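Long-range contacts in hypothetical bacterial 6-phosphogluconolactonase (Bacteroides fragilis, PDB 3SCY), which probably hydrolyses 6-phosphogluconolactone to 6-phosphogluconate, using a scaffold that is a seven-bladed beta-propeller: residues Y30-N35 and K347-D352; P52-P57 and C356-D361; Q95-A100 and I112-Y117; P102-T107 and L157-I162; I179-I184 and G200-F205. All coordinates share one frame; numbering follows the deposited sequence.

Contact 1 of 5, residues Y30-N35 and K347-D352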
# COMPACT_ATOMS: atom_id res chain seq x y z
N TYR A 30 9.77 -9.66 -8.49
CA TYR A 30 9.47 -10.99 -8.98
C TYR A 30 8.03 -11.03 -9.44
O TYR A 30 7.17 -10.38 -8.83
CB TYR A 30 9.72 -12.03 -7.89
CG TYR A 30 11.18 -12.17 -7.50
CD1 TYR A 30 11.73 -11.35 -6.52
CD2 TYR A 30 12.01 -13.07 -8.15
CE1 TYR A 30 13.08 -11.43 -6.19
CE2 TYR A 30 13.37 -13.15 -7.84
CZ TYR A 30 13.89 -12.35 -6.84
OH TYR A 30 15.22 -12.40 -6.51
N THR A 31 7.78 -11.75 -10.53
CA THR A 31 6.42 -11.88 -11.05
C THR A 31 6.01 -13.35 -11.08
O THR A 31 6.85 -14.23 -11.29
CB THR A 31 6.25 -11.23 -12.40
OG1 THR A 31 7.14 -11.85 -13.32
CG2 THR A 31 6.50 -9.72 -12.37
N PHE A 32 4.72 -13.59 -10.86
CA PHE A 32 4.13 -14.94 -10.76
C PHE A 32 2.76 -14.98 -11.37
O PHE A 32 2.05 -13.98 -11.37
CB PHE A 32 3.99 -15.37 -9.26
CG PHE A 32 5.27 -15.40 -8.45
CD1 PHE A 32 5.79 -14.23 -7.89
CD2 PHE A 32 5.95 -16.59 -8.25
CE1 PHE A 32 6.98 -14.26 -7.17
CE2 PHE A 32 7.17 -16.61 -7.56
CZ PHE A 32 7.66 -15.44 -7.00
N ARG A 33 2.34 -16.17 -11.80
CA ARG A 33 0.95 -16.39 -12.11
C ARG A 33 0.32 -16.91 -10.82
O ARG A 33 0.94 -17.74 -10.15
CB ARG A 33 0.75 -17.38 -13.27
CG ARG A 33 -0.61 -17.20 -13.93
CD ARG A 33 -0.62 -15.99 -14.86
NE ARG A 33 0.20 -16.29 -16.03
CZ ARG A 33 0.71 -15.41 -16.88
NH1 ARG A 33 0.51 -14.11 -16.71
NH2 ARG A 33 1.45 -15.83 -17.90
N PHE A 34 -0.85 -16.41 -10.42
CA PHE A 34 -1.50 -16.92 -9.21
C PHE A 34 -2.95 -17.27 -9.54
O PHE A 34 -3.70 -16.40 -10.00
CB PHE A 34 -1.42 -15.90 -8.04
CG PHE A 34 -2.09 -16.44 -6.79
CD1 PHE A 34 -1.41 -17.33 -5.94
CD2 PHE A 34 -3.41 -16.13 -6.49
CE1 PHE A 34 -2.04 -17.87 -4.82
CE2 PHE A 34 -4.03 -16.66 -5.35
CZ PHE A 34 -3.34 -17.54 -4.53
N ASN A 35 -3.36 -18.53 -9.27
CA ASN A 35 -4.74 -18.92 -9.56
C ASN A 35 -5.62 -18.63 -8.35
O ASN A 35 -5.43 -19.23 -7.29
CB ASN A 35 -4.78 -20.40 -9.95
CG ASN A 35 -6.09 -20.81 -10.52
OD1 ASN A 35 -7.16 -20.55 -9.96
ND2 ASN A 35 -6.04 -21.42 -11.69
N LYS A 347 0.73 -23.59 0.52
CA LYS A 347 1.20 -23.41 -0.86
C LYS A 347 2.12 -22.19 -0.89
O LYS A 347 2.05 -21.35 -1.80
CB LYS A 347 0.01 -23.28 -1.85
CG LYS A 347 -0.84 -24.55 -1.97
CD LYS A 347 -1.72 -24.54 -3.20
CE LYS A 347 -2.80 -25.60 -3.15
NZ LYS A 347 -2.24 -26.98 -3.22
N ASP A 348 3.00 -22.09 0.13
CA ASP A 348 3.95 -20.99 0.28
C ASP A 348 4.80 -20.74 -0.95
O ASP A 348 5.25 -21.68 -1.60
CB ASP A 348 4.90 -21.25 1.44
CG ASP A 348 4.33 -21.19 2.83
OD1 ASP A 348 3.10 -20.95 2.97
OD2 ASP A 348 5.11 -21.40 3.79
N ILE A 349 5.03 -19.46 -1.26
CA ILE A 349 5.86 -19.04 -2.38
C ILE A 349 7.17 -18.52 -1.81
O ILE A 349 7.16 -17.56 -1.02
CB ILE A 349 5.13 -17.96 -3.25
CG1 ILE A 349 3.74 -18.46 -3.73
CG2 ILE A 349 6.03 -17.54 -4.42
CD1 ILE A 349 2.77 -17.35 -4.32
N LYS A 350 8.30 -19.13 -2.20
CA LYS A 350 9.63 -18.73 -1.71
C LYS A 350 10.09 -17.49 -2.44
O LYS A 350 10.12 -17.47 -3.67
CB LYS A 350 10.67 -19.86 -1.89
N VAL A 351 10.36 -16.41 -1.68
CA VAL A 351 10.85 -15.11 -2.18
C VAL A 351 11.70 -14.50 -1.07
O VAL A 351 11.26 -14.52 0.07
CB VAL A 351 9.72 -14.10 -2.60
CG1 VAL A 351 10.30 -12.83 -3.20
CG2 VAL A 351 8.71 -14.72 -3.55
N ASP A 352 12.87 -13.91 -1.38
CA ASP A 352 13.64 -13.28 -0.30
C ASP A 352 13.08 -11.90 -0.00
O ASP A 352 12.85 -11.10 -0.92
CB ASP A 352 15.15 -13.18 -0.62
CG ASP A 352 16.04 -13.12 0.62
OD1 ASP A 352 16.03 -14.09 1.41
OD2 ASP A 352 16.77 -12.11 0.80
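F32 and V351 reach toward each other tip to tip. F32 CZ stands 3.7 Å from V351 CG2, and the branch meets the ring obliquely. I349 meets the same ring differently. It slides past F32 in the opposite direction, and its CG2 comes to 3.5 Å from F32 CE2. The F32 ring thus takes one methyl from each of two residues, with CZ near both. V351 divides its branches between two rings. With CG1 anti to the backbone N (chi1 -175°), CG1 lies 3.9 Å from Y30 CD1 while CG2 serves F32. Y30 also passes V351 in the opposite sense, and its OH bonds to the backbone N of K27. The contact is an interface between propeller blades. Strand 28-35 belongs to the blade built from both chain ends, and strand 342-350 is the outermost strand of the blade before it. Between the two segments the touching side chains are apolar; beside them K347 NZ forms a salt bridge with E40. At the far end I349 CD1 makes a looser approach to F34, 4.5 Å from its CD1. I332 touches both F34 and I349, and I330 touches V351. M16, on strand 13-20, packs on I349.

Contact 2 of 5, residues P52-P57 and C356-D361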
# COMPACT_ATOMS: atom_id res chain seq x y z
N PRO A 52 12.94 -2.30 -4.35
CA PRO A 52 11.59 -1.96 -4.84
C PRO A 52 10.54 -2.38 -3.79
O PRO A 52 9.80 -3.36 -3.97
CB PRO A 52 11.50 -2.77 -6.13
CG PRO A 52 12.29 -4.01 -5.85
CD PRO A 52 13.40 -3.60 -4.91
N SER A 53 10.55 -1.69 -2.63
CA SER A 53 9.72 -2.12 -1.50
C SER A 53 8.22 -1.85 -1.66
O SER A 53 7.41 -2.37 -0.89
CB SER A 53 10.22 -1.51 -0.20
OG SER A 53 10.02 -0.11 -0.28
N TYR A 54 7.87 -1.03 -2.63
CA TYR A 54 6.49 -0.76 -2.97
C TYR A 54 6.43 -0.52 -4.45
O TYR A 54 7.32 0.11 -5.02
CB TYR A 54 5.89 0.44 -2.17
CG TYR A 54 4.42 0.25 -1.90
CD1 TYR A 54 3.98 -0.50 -0.81
CD2 TYR A 54 3.46 0.70 -2.81
CE1 TYR A 54 2.63 -0.81 -0.63
CE2 TYR A 54 2.10 0.40 -2.63
CZ TYR A 54 1.70 -0.35 -1.54
OH TYR A 54 0.37 -0.68 -1.32
N LEU A 55 5.39 -1.02 -5.06
CA LEU A 55 5.19 -0.85 -6.49
C LEU A 55 3.71 -0.86 -6.81
O LEU A 55 2.88 -1.34 -6.03
CB LEU A 55 5.93 -1.95 -7.29
CG LEU A 55 5.71 -3.42 -6.88
CD1 LEU A 55 4.41 -3.96 -7.40
CD2 LEU A 55 6.80 -4.30 -7.46
N ILE A 56 3.40 -0.34 -7.98
CA ILE A 56 2.03 -0.31 -8.47
C ILE A 56 1.98 -0.51 -9.94
O ILE A 56 2.82 0.01 -10.67
CB ILE A 56 1.33 1.07 -8.10
CG1 ILE A 56 2.07 2.30 -8.65
CG2 ILE A 56 0.98 1.16 -6.60
CD1 ILE A 56 1.15 3.54 -8.69
N PRO A 57 0.94 -1.18 -10.42
CA PRO A 57 0.72 -1.21 -11.87
C PRO A 57 -0.07 0.03 -12.29
O PRO A 57 -0.82 0.59 -11.47
CB PRO A 57 -0.14 -2.46 -12.08
CG PRO A 57 -0.94 -2.57 -10.77
CD PRO A 57 -0.12 -1.91 -9.67
N CYS A 356 5.78 -6.37 -0.84
CA CYS A 356 4.70 -5.70 -1.56
C CYS A 356 4.11 -6.65 -2.54
O CYS A 356 4.85 -7.20 -3.34
CB CYS A 356 5.17 -4.43 -2.24
SG CYS A 356 3.83 -3.52 -3.04
N LEU A 357 2.79 -6.86 -2.49
CA LEU A 357 2.07 -7.73 -3.39
C LEU A 357 1.04 -6.92 -4.14
O LEU A 357 0.29 -6.16 -3.53
CB LEU A 357 1.35 -8.85 -2.63
CG LEU A 357 2.21 -9.66 -1.64
CD1 LEU A 357 1.35 -10.71 -0.92
CD2 LEU A 357 3.37 -10.34 -2.35
N LYS A 358 1.01 -7.08 -5.47
CA LYS A 358 0.00 -6.44 -6.30
C LYS A 358 -0.47 -7.37 -7.37
O LYS A 358 0.29 -8.24 -7.79
CB LYS A 358 0.55 -5.15 -6.97
CG LYS A 358 0.89 -4.02 -6.00
CD LYS A 358 -0.33 -3.36 -5.37
CE LYS A 358 0.12 -2.36 -4.34
NZ LYS A 358 -1.03 -1.54 -3.85
N PHE A 359 -1.73 -7.21 -7.81
CA PHE A 359 -2.25 -8.03 -8.92
C PHE A 359 -2.56 -7.16 -10.12
O PHE A 359 -2.95 -6.01 -9.97
CB PHE A 359 -3.54 -8.78 -8.55
CG PHE A 359 -3.39 -9.88 -7.52
CD1 PHE A 359 -2.51 -10.94 -7.73
CD2 PHE A 359 -4.19 -9.89 -6.37
CE1 PHE A 359 -2.37 -11.95 -6.78
CE2 PHE A 359 -4.07 -10.92 -5.44
CZ PHE A 359 -3.18 -11.95 -5.65
N VAL A 360 -2.43 -7.76 -11.30
CA VAL A 360 -2.83 -7.26 -12.62
C VAL A 360 -3.74 -8.38 -13.16
O VAL A 360 -3.33 -9.56 -13.16
CB VAL A 360 -1.63 -6.93 -13.53
CG1 VAL A 360 -2.10 -6.39 -14.89
CG2 VAL A 360 -0.67 -5.97 -12.86
N ASP A 361 -5.02 -8.05 -13.44
CA ASP A 361 -6.05 -9.01 -13.87
C ASP A 361 -5.70 -9.70 -15.20
O ASP A 361 -5.28 -8.99 -16.14
CB ASP A 361 -7.43 -8.32 -13.99
OXT ASP A 361 -5.88 -10.93 -15.29
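C356 and K358 lie on the innermost strand of the blade that closes the propeller ring, and they meet Y54 and L55 at the inner edge of the next blade. C356 SG is anti to the backbone N (chi1 -176°) and sits over the centre of the Y54 ring. This sulfur-aromatic contact measures 3.8 Å from C356 SG to the ring centroid of Y54. The same sulfur accepts a hydrogen bond from the backbone, with L55 N 3.6 Å from C356 SG and an angle of 155° at the hydrogen. K358 crosses Y54 at about a right angle. Its NZ donates to the phenol, at 3.0 Å from Y54 OH. On the way K358 CG passes 3.3 Å from L55 O, a buried carbonyl oxygen that has no polar partner in the model. Further along, P57 CB packs 3.6 Å from V360 CG2. Strands 55-57 and 356-360 run almost parallel, their axes 7.4 Å apart at closest approach, with side chains filling the gap. Strand 354-360 pairs with strand 13-20, strand 55-57 pairs with strand 63-68, and the Y54 ring stacks on Y104 of strand 102-107 in the following blade.

Contact 3 of 5, residues Q95-A100 and I112-Y117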
# COMPACT_ATOMS: atom_id res chain seq x y z
N GLN A 95 13.81 8.23 -11.84
CA GLN A 95 13.90 9.64 -11.47
C GLN A 95 14.06 9.73 -9.97
O GLN A 95 13.42 8.97 -9.25
CB GLN A 95 12.69 10.47 -11.95
CG GLN A 95 12.46 10.51 -13.47
CD GLN A 95 13.41 11.42 -14.22
OE1 GLN A 95 14.38 11.97 -13.68
NE2 GLN A 95 13.15 11.58 -15.51
N LYS A 96 14.84 10.69 -9.50
CA LYS A 96 15.11 10.87 -8.07
C LYS A 96 13.93 11.53 -7.35
O LYS A 96 13.29 12.42 -7.90
CB LYS A 96 16.40 11.71 -7.88
CG LYS A 96 17.63 11.07 -8.53
CD LYS A 96 18.08 9.74 -7.88
CE LYS A 96 19.47 9.30 -8.31
NZ LYS A 96 19.49 8.82 -9.72
N THR A 97 13.63 11.06 -6.13
CA THR A 97 12.53 11.63 -5.37
C THR A 97 12.93 12.90 -4.65
O THR A 97 12.05 13.65 -4.26
CB THR A 97 12.04 10.63 -4.31
OG1 THR A 97 13.14 10.23 -3.50
CG2 THR A 97 11.40 9.44 -4.92
N MSE A 98 14.24 13.05 -4.33
CA MSE A 98 14.77 14.18 -3.56
C MSE A 98 14.09 14.20 -2.17
O MSE A 98 13.86 15.25 -1.56
CB MSE A 98 14.64 15.49 -4.33
CG MSE A 98 15.70 15.57 -5.44
SE MSE A 98 15.25 16.83 -6.78
CE MSE A 98 13.77 15.92 -7.55
N GLY A 99 13.82 13.00 -1.68
CA GLY A 99 13.21 12.73 -0.39
C GLY A 99 13.53 11.30 -0.04
O GLY A 99 13.22 10.39 -0.80
N ALA A 100 14.22 11.12 1.08
CA ALA A 100 14.71 9.81 1.48
C ALA A 100 13.62 8.82 1.83
O ALA A 100 12.57 9.18 2.37
CB ALA A 100 15.66 9.96 2.65
N ILE A 112 2.59 10.44 -10.83
CA ILE A 112 2.95 9.50 -9.77
C ILE A 112 3.23 10.34 -8.54
O ILE A 112 3.90 11.39 -8.67
CB ILE A 112 4.23 8.67 -10.15
CG1 ILE A 112 3.96 7.69 -11.29
CG2 ILE A 112 4.89 7.98 -8.89
CD1 ILE A 112 3.03 6.47 -10.96
N VAL A 113 2.77 9.87 -7.35
CA VAL A 113 3.09 10.57 -6.10
C VAL A 113 3.74 9.55 -5.16
O VAL A 113 3.23 8.45 -5.06
CB VAL A 113 1.85 11.23 -5.43
CG1 VAL A 113 2.25 12.03 -4.21
CG2 VAL A 113 1.08 12.11 -6.40
N THR A 114 4.85 9.90 -4.51
CA THR A 114 5.49 9.05 -3.51
C THR A 114 5.29 9.59 -2.10
O THR A 114 5.26 10.81 -1.89
CB THR A 114 7.01 8.90 -3.76
OG1 THR A 114 7.66 10.15 -3.60
CG2 THR A 114 7.32 8.31 -5.11
N ALA A 115 5.36 8.68 -1.12
CA ALA A 115 5.44 9.01 0.29
C ALA A 115 6.88 8.76 0.70
O ALA A 115 7.34 7.60 0.67
CB ALA A 115 4.49 8.15 1.10
N ASN A 116 7.61 9.82 1.10
CA ASN A 116 9.03 9.67 1.44
C ASN A 116 9.14 9.61 2.95
O ASN A 116 8.94 10.62 3.64
CB ASN A 116 9.87 10.80 0.84
CG ASN A 116 9.59 11.00 -0.63
OD1 ASN A 116 9.37 10.04 -1.39
ND2 ASN A 116 9.54 12.25 -1.04
N TYR A 117 9.41 8.40 3.45
CA TYR A 117 9.42 8.13 4.89
C TYR A 117 10.47 8.94 5.63
O TYR A 117 10.17 9.56 6.66
CB TYR A 117 9.64 6.63 5.15
CG TYR A 117 9.55 6.27 6.61
CD1 TYR A 117 8.32 5.99 7.21
CD2 TYR A 117 10.68 6.29 7.43
CE1 TYR A 117 8.23 5.68 8.56
CE2 TYR A 117 10.60 5.99 8.78
CZ TYR A 117 9.37 5.68 9.34
OH TYR A 117 9.27 5.37 10.67
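The carboxamide of N116, which lies against T97 and G99, is gripped at both ends. ND2 donates to S121 OG and T123 OG1 on the neighbouring strand. OD1 accepts from T114, with T114 OG1 2.8 Å from N116 OD1 and the donor tilted 26° from the amide plane. These bonds fix the rotation of the amide. N116 CG is anti to the carbonyl carbon (chi1 -49°) and comes to 3.7 Å from G99 O. G99 has no side chain, and N116 ND2 approaches its CA to 3.8 Å. A100 continues the cover, its O 3.5 Å from N116 CB. Segment 95-100 leaves the outermost strand of one blade and turns in toward the innermost strand of the next. N116 lies on that next blade, on its second strand. Within the turn T97 OG1 donates to G99 O at 2.7 Å. M98, a selenomethionine here, has a positive phi of 60° between them. T97 CG2 packs toward the second strand, 4.0 Å from T114 OG1, and T97 slides past N116 in the opposite direction. T97 O receives T123 OG1, the hydroxyl that also holds N116 ND2.

Contact 4 of 5, residues P102-T107 and L157-I162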
# COMPACT_ATOMS: atom_id res chain seq x y z
N PRO A 102 11.52 6.59 -0.10
CA PRO A 102 10.17 6.51 -0.69
C PRO A 102 9.64 5.12 -0.40
O PRO A 102 10.35 4.14 -0.61
CB PRO A 102 10.41 6.80 -2.18
CG PRO A 102 11.87 6.37 -2.40
CD PRO A 102 12.57 6.77 -1.13
N CYS A 103 8.42 5.02 0.19
CA CYS A 103 7.95 3.72 0.68
C CYS A 103 6.54 3.38 0.24
O CYS A 103 6.00 2.34 0.63
CB CYS A 103 8.05 3.70 2.20
SG CYS A 103 6.94 4.90 3.01
N TYR A 104 5.93 4.25 -0.54
CA TYR A 104 4.57 4.09 -1.05
C TYR A 104 4.43 4.94 -2.28
O TYR A 104 5.06 6.00 -2.34
CB TYR A 104 3.52 4.52 -0.01
CG TYR A 104 2.14 3.93 -0.25
CD1 TYR A 104 1.22 4.54 -1.10
CD2 TYR A 104 1.71 2.82 0.47
CE1 TYR A 104 -0.06 4.02 -1.30
CE2 TYR A 104 0.43 2.30 0.31
CZ TYR A 104 -0.45 2.89 -0.59
OH TYR A 104 -1.73 2.40 -0.70
N LEU A 105 3.58 4.55 -3.21
CA LEU A 105 3.33 5.43 -4.35
C LEU A 105 1.92 5.23 -4.88
O LEU A 105 1.28 4.18 -4.64
CB LEU A 105 4.44 5.35 -5.44
CG LEU A 105 4.48 4.16 -6.40
CD1 LEU A 105 5.68 4.29 -7.33
CD2 LEU A 105 4.59 2.80 -5.68
N THR A 106 1.37 6.27 -5.53
CA THR A 106 0.04 6.17 -6.13
C THR A 106 0.06 6.90 -7.47
O THR A 106 1.05 7.57 -7.78
CB THR A 106 -1.07 6.68 -5.20
OG1 THR A 106 -2.30 6.16 -5.72
CG2 THR A 106 -1.12 8.21 -5.09
N THR A 107 -0.97 6.72 -8.28
CA THR A 107 -1.04 7.36 -9.58
C THR A 107 -2.47 7.73 -9.91
O THR A 107 -3.42 7.08 -9.44
CB THR A 107 -0.49 6.41 -10.69
OG1 THR A 107 -0.41 7.13 -11.94
CG2 THR A 107 -1.37 5.15 -10.92
N LEU A 157 6.40 10.23 6.06
CA LEU A 157 5.28 10.05 5.16
C LEU A 157 5.22 8.60 4.70
O LEU A 157 6.21 8.07 4.20
CB LEU A 157 5.39 11.06 4.01
CG LEU A 157 4.75 12.44 4.27
CD1 LEU A 157 3.24 12.36 4.13
CD2 LEU A 157 5.15 13.03 5.65
N HIS A 158 4.08 7.94 4.92
CA HIS A 158 3.99 6.50 4.71
C HIS A 158 2.93 6.03 3.75
O HIS A 158 2.92 4.83 3.42
CB HIS A 158 3.74 5.79 6.06
CG HIS A 158 4.54 4.54 6.22
ND1 HIS A 158 4.59 3.57 5.23
CD2 HIS A 158 5.29 4.13 7.27
CE1 HIS A 158 5.41 2.64 5.68
NE2 HIS A 158 5.83 2.91 6.92
N CYS A 159 2.05 6.93 3.29
CA CYS A 159 0.99 6.56 2.39
C CYS A 159 0.50 7.78 1.67
O CYS A 159 0.52 8.87 2.24
CB CYS A 159 -0.15 5.91 3.18
SG CYS A 159 -1.40 5.08 2.15
N VAL A 160 0.14 7.63 0.40
CA VAL A 160 -0.48 8.67 -0.40
C VAL A 160 -1.65 8.02 -1.14
O VAL A 160 -1.46 7.00 -1.81
CB VAL A 160 0.49 9.41 -1.37
CG1 VAL A 160 1.33 10.43 -0.61
CG2 VAL A 160 1.37 8.44 -2.15
N ARG A 161 -2.86 8.55 -0.94
CA ARG A 161 -4.06 8.00 -1.57
C ARG A 161 -4.89 9.06 -2.24
O ARG A 161 -5.13 10.11 -1.66
CB ARG A 161 -4.99 7.32 -0.56
CG ARG A 161 -4.39 6.16 0.25
CD ARG A 161 -3.79 5.03 -0.62
NE ARG A 161 -4.63 4.63 -1.75
CZ ARG A 161 -5.66 3.81 -1.68
NH1 ARG A 161 -6.01 3.26 -0.51
NH2 ARG A 161 -6.37 3.52 -2.76
N ILE A 162 -5.39 8.76 -3.45
CA ILE A 162 -6.34 9.63 -4.12
C ILE A 162 -7.70 9.20 -3.63
O ILE A 162 -7.95 7.98 -3.54
CB ILE A 162 -6.14 9.51 -5.63
CG1 ILE A 162 -4.75 10.11 -5.99
CG2 ILE A 162 -7.29 10.26 -6.40
CD1 ILE A 162 -4.18 9.70 -7.37
O HOH W 1 -4.75 5.95 -4.54
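Y104 and C159 form the tight part of this contact. C159 SG sits over one face of the Y104 ring, offset toward the rim, with Y104 CZ 3.6 Å from it. C159 CA adds a CH-pi contact over a face of the same ring. Y104 OH comes to 3.3 Å from R161 CD. V160 O is wedged between Y104 and T106, 3.3 Å from Y104 CE1, and is buried without a polar partner in the model. H158 O, close to Y104 CB, is in the same state. At one end C103 SG lies 3.5 Å from H158 ND1 and meets that ring obliquely. The other end is looser and partly exposed. There a water binds T106 OG1 at 2.7 Å. The water accepts from R161 NE and from I162 N, and it lies in the guanidinium plane. R161 folds back at chi2 and chi3, and its NH1 bonds to L216 O. H158 NE2 binds an unidentified molecule, probably from the crystallisation liquor, so a pocket here is plausible. The two strands run side by side, their axes 5.9 Å apart at closest approach and 4° from parallel, as innermost strands of adjacent beta-propeller blades do around the central channel.

Contact 5 of 5, residues I179-I184 and G200-F205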
# COMPACT_ATOMS: atom_id res chain seq x y z
N ILE A 179 -3.07 13.14 8.87
CA ILE A 179 -3.37 12.80 7.49
C ILE A 179 -3.45 14.16 6.78
O ILE A 179 -4.39 14.93 7.01
CB ILE A 179 -4.65 11.97 7.31
CG1 ILE A 179 -4.57 10.64 8.12
CG2 ILE A 179 -4.88 11.68 5.81
CD1 ILE A 179 -5.95 9.94 8.36
N HIS A 180 -2.43 14.48 5.98
CA HIS A 180 -2.36 15.73 5.22
C HIS A 180 -3.32 15.68 4.03
O HIS A 180 -3.48 14.63 3.41
CB HIS A 180 -0.93 16.00 4.76
CG HIS A 180 0.03 16.06 5.90
ND1 HIS A 180 0.16 17.20 6.69
CD2 HIS A 180 0.91 15.12 6.34
CE1 HIS A 180 1.07 16.90 7.60
NE2 HIS A 180 1.57 15.68 7.42
N LYS A 181 -4.01 16.80 3.75
CA LYS A 181 -5.00 16.87 2.68
C LYS A 181 -4.57 17.85 1.57
O LYS A 181 -4.18 19.00 1.86
CB LYS A 181 -6.35 17.31 3.26
CG LYS A 181 -7.48 17.35 2.23
CD LYS A 181 -8.78 17.89 2.82
CE LYS A 181 -9.76 18.25 1.72
NZ LYS A 181 -11.05 18.73 2.29
N PHE A 182 -4.69 17.40 0.32
CA PHE A 182 -4.41 18.20 -0.86
C PHE A 182 -5.54 18.12 -1.84
O PHE A 182 -6.19 17.07 -1.99
CB PHE A 182 -3.12 17.74 -1.55
CG PHE A 182 -1.89 17.89 -0.69
CD1 PHE A 182 -1.52 16.88 0.20
CD2 PHE A 182 -1.14 19.05 -0.73
CE1 PHE A 182 -0.39 17.03 1.01
CE2 PHE A 182 -0.02 19.21 0.09
CZ PHE A 182 0.34 18.20 0.97
N ASN A 183 -5.79 19.23 -2.51
CA ASN A 183 -6.71 19.29 -3.62
C ASN A 183 -5.97 18.81 -4.85
O ASN A 183 -4.82 19.21 -5.06
CB ASN A 183 -7.21 20.74 -3.83
CG ASN A 183 -7.95 21.35 -2.68
OD1 ASN A 183 -8.60 20.68 -1.88
ND2 ASN A 183 -7.84 22.66 -2.54
N ILE A 184 -6.60 17.98 -5.66
CA ILE A 184 -6.01 17.51 -6.91
C ILE A 184 -6.48 18.33 -8.10
O ILE A 184 -7.68 18.66 -8.19
CB ILE A 184 -6.38 16.03 -7.12
CG1 ILE A 184 -5.41 15.13 -6.31
CG2 ILE A 184 -6.46 15.64 -8.61
CD1 ILE A 184 -5.81 13.64 -6.33
N GLY A 200 -5.18 21.58 1.00
CA GLY A 200 -6.64 21.64 1.08
C GLY A 200 -7.17 22.28 2.34
O GLY A 200 -6.41 22.84 3.15
N THR A 201 -8.49 22.19 2.52
CA THR A 201 -9.19 22.67 3.70
C THR A 201 -9.90 21.52 4.41
O THR A 201 -10.85 20.98 3.84
CB THR A 201 -10.21 23.77 3.38
OG1 THR A 201 -9.54 24.83 2.73
CG2 THR A 201 -10.92 24.29 4.62
N PRO A 202 -9.50 21.14 5.64
CA PRO A 202 -8.34 21.63 6.39
C PRO A 202 -7.05 21.10 5.77
O PRO A 202 -7.09 20.21 4.90
CB PRO A 202 -8.58 21.06 7.79
CG PRO A 202 -9.28 19.78 7.54
CD PRO A 202 -10.16 20.03 6.35
N GLU A 203 -5.91 21.62 6.21
CA GLU A 203 -4.63 21.14 5.66
C GLU A 203 -4.31 19.73 6.15
O GLU A 203 -3.52 19.02 5.52
CB GLU A 203 -3.49 22.09 6.02
CG GLU A 203 -3.47 23.33 5.14
CD GLU A 203 -2.30 24.27 5.32
OE1 GLU A 203 -1.38 23.95 6.11
OE2 GLU A 203 -2.31 25.33 4.66
N ALA A 204 -4.89 19.33 7.28
CA ALA A 204 -4.65 18.01 7.84
C ALA A 204 -5.75 17.60 8.79
O ALA A 204 -6.43 18.45 9.37
CB ALA A 204 -3.32 17.99 8.58
N PHE A 205 -5.88 16.29 8.96
CA PHE A 205 -6.74 15.68 9.97
C PHE A 205 -5.81 15.14 11.04
O PHE A 205 -4.80 14.53 10.71
CB PHE A 205 -7.63 14.57 9.38
CG PHE A 205 -8.51 15.07 8.25
CD1 PHE A 205 -9.66 15.80 8.51
CD2 PHE A 205 -8.15 14.84 6.92
CE1 PHE A 205 -10.45 16.28 7.46
CE2 PHE A 205 -8.95 15.32 5.87
CZ PHE A 205 -10.09 16.05 6.16
O HOH W 2 -1.89 19.81 3.37
O HOH W 3 -10.03 21.37 0.23
O HOH W 4 -8.74 24.69 -0.33
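K181 NZ donates to T201 O at 2.7 Å, approaching from above the carbonyl plane. The lysine reaches it fully extended, with CG anti to the backbone N (chi1 -177°). On the way K181 CD passes 4.0 Å from F205 CE2. Backbone bonds hold the base of the lysine: K181 N donates to E203 O at 2.9 Å, and G200 N donates to K181 O. A water joins K181 O to E203 O. Beyond them I179 and F205 form an antiparallel hydrogen-bonded pair, with I179 O 2.8 Å from F205 N. H180 and A204 form the non-hydrogen-bonded pair beside it. The chain turns a corner at 201-203, where the peptide before P202 is cis. Two more waters link the N183 amide to T201 N and OG1. Farther out, Y168 makes a cation-pi contact with K181, and G243 O takes a second bond from NZ. Strand 178-184 lies between 168-173 and the outermost strand 197-206, while I179 and F205 touch L245 on strand 244-252 of the next blade.

From the N terminus, strand 28-35 opens contact 1 and segment 52-57 opens contact 2. Both close only near the C terminus, and they cross. Contact 1 packs the last blade against the blade shared by both chain ends, and contact 2 joins that shared blade to the one after it. Contacts 3, 4 and 5 are nested inside both loops. Contact 3 packs the turn that leaves the outermost strand of one blade against the second strand of the next. It crosses contact 4, which joins the inner strands of that next blade and the one following. Contact 5 comes after both and pairs the two outer strands within the latter blade. Contacts 1 and 5 lie on opposite sides of the chain's centre, their own centres about 38 Å apart.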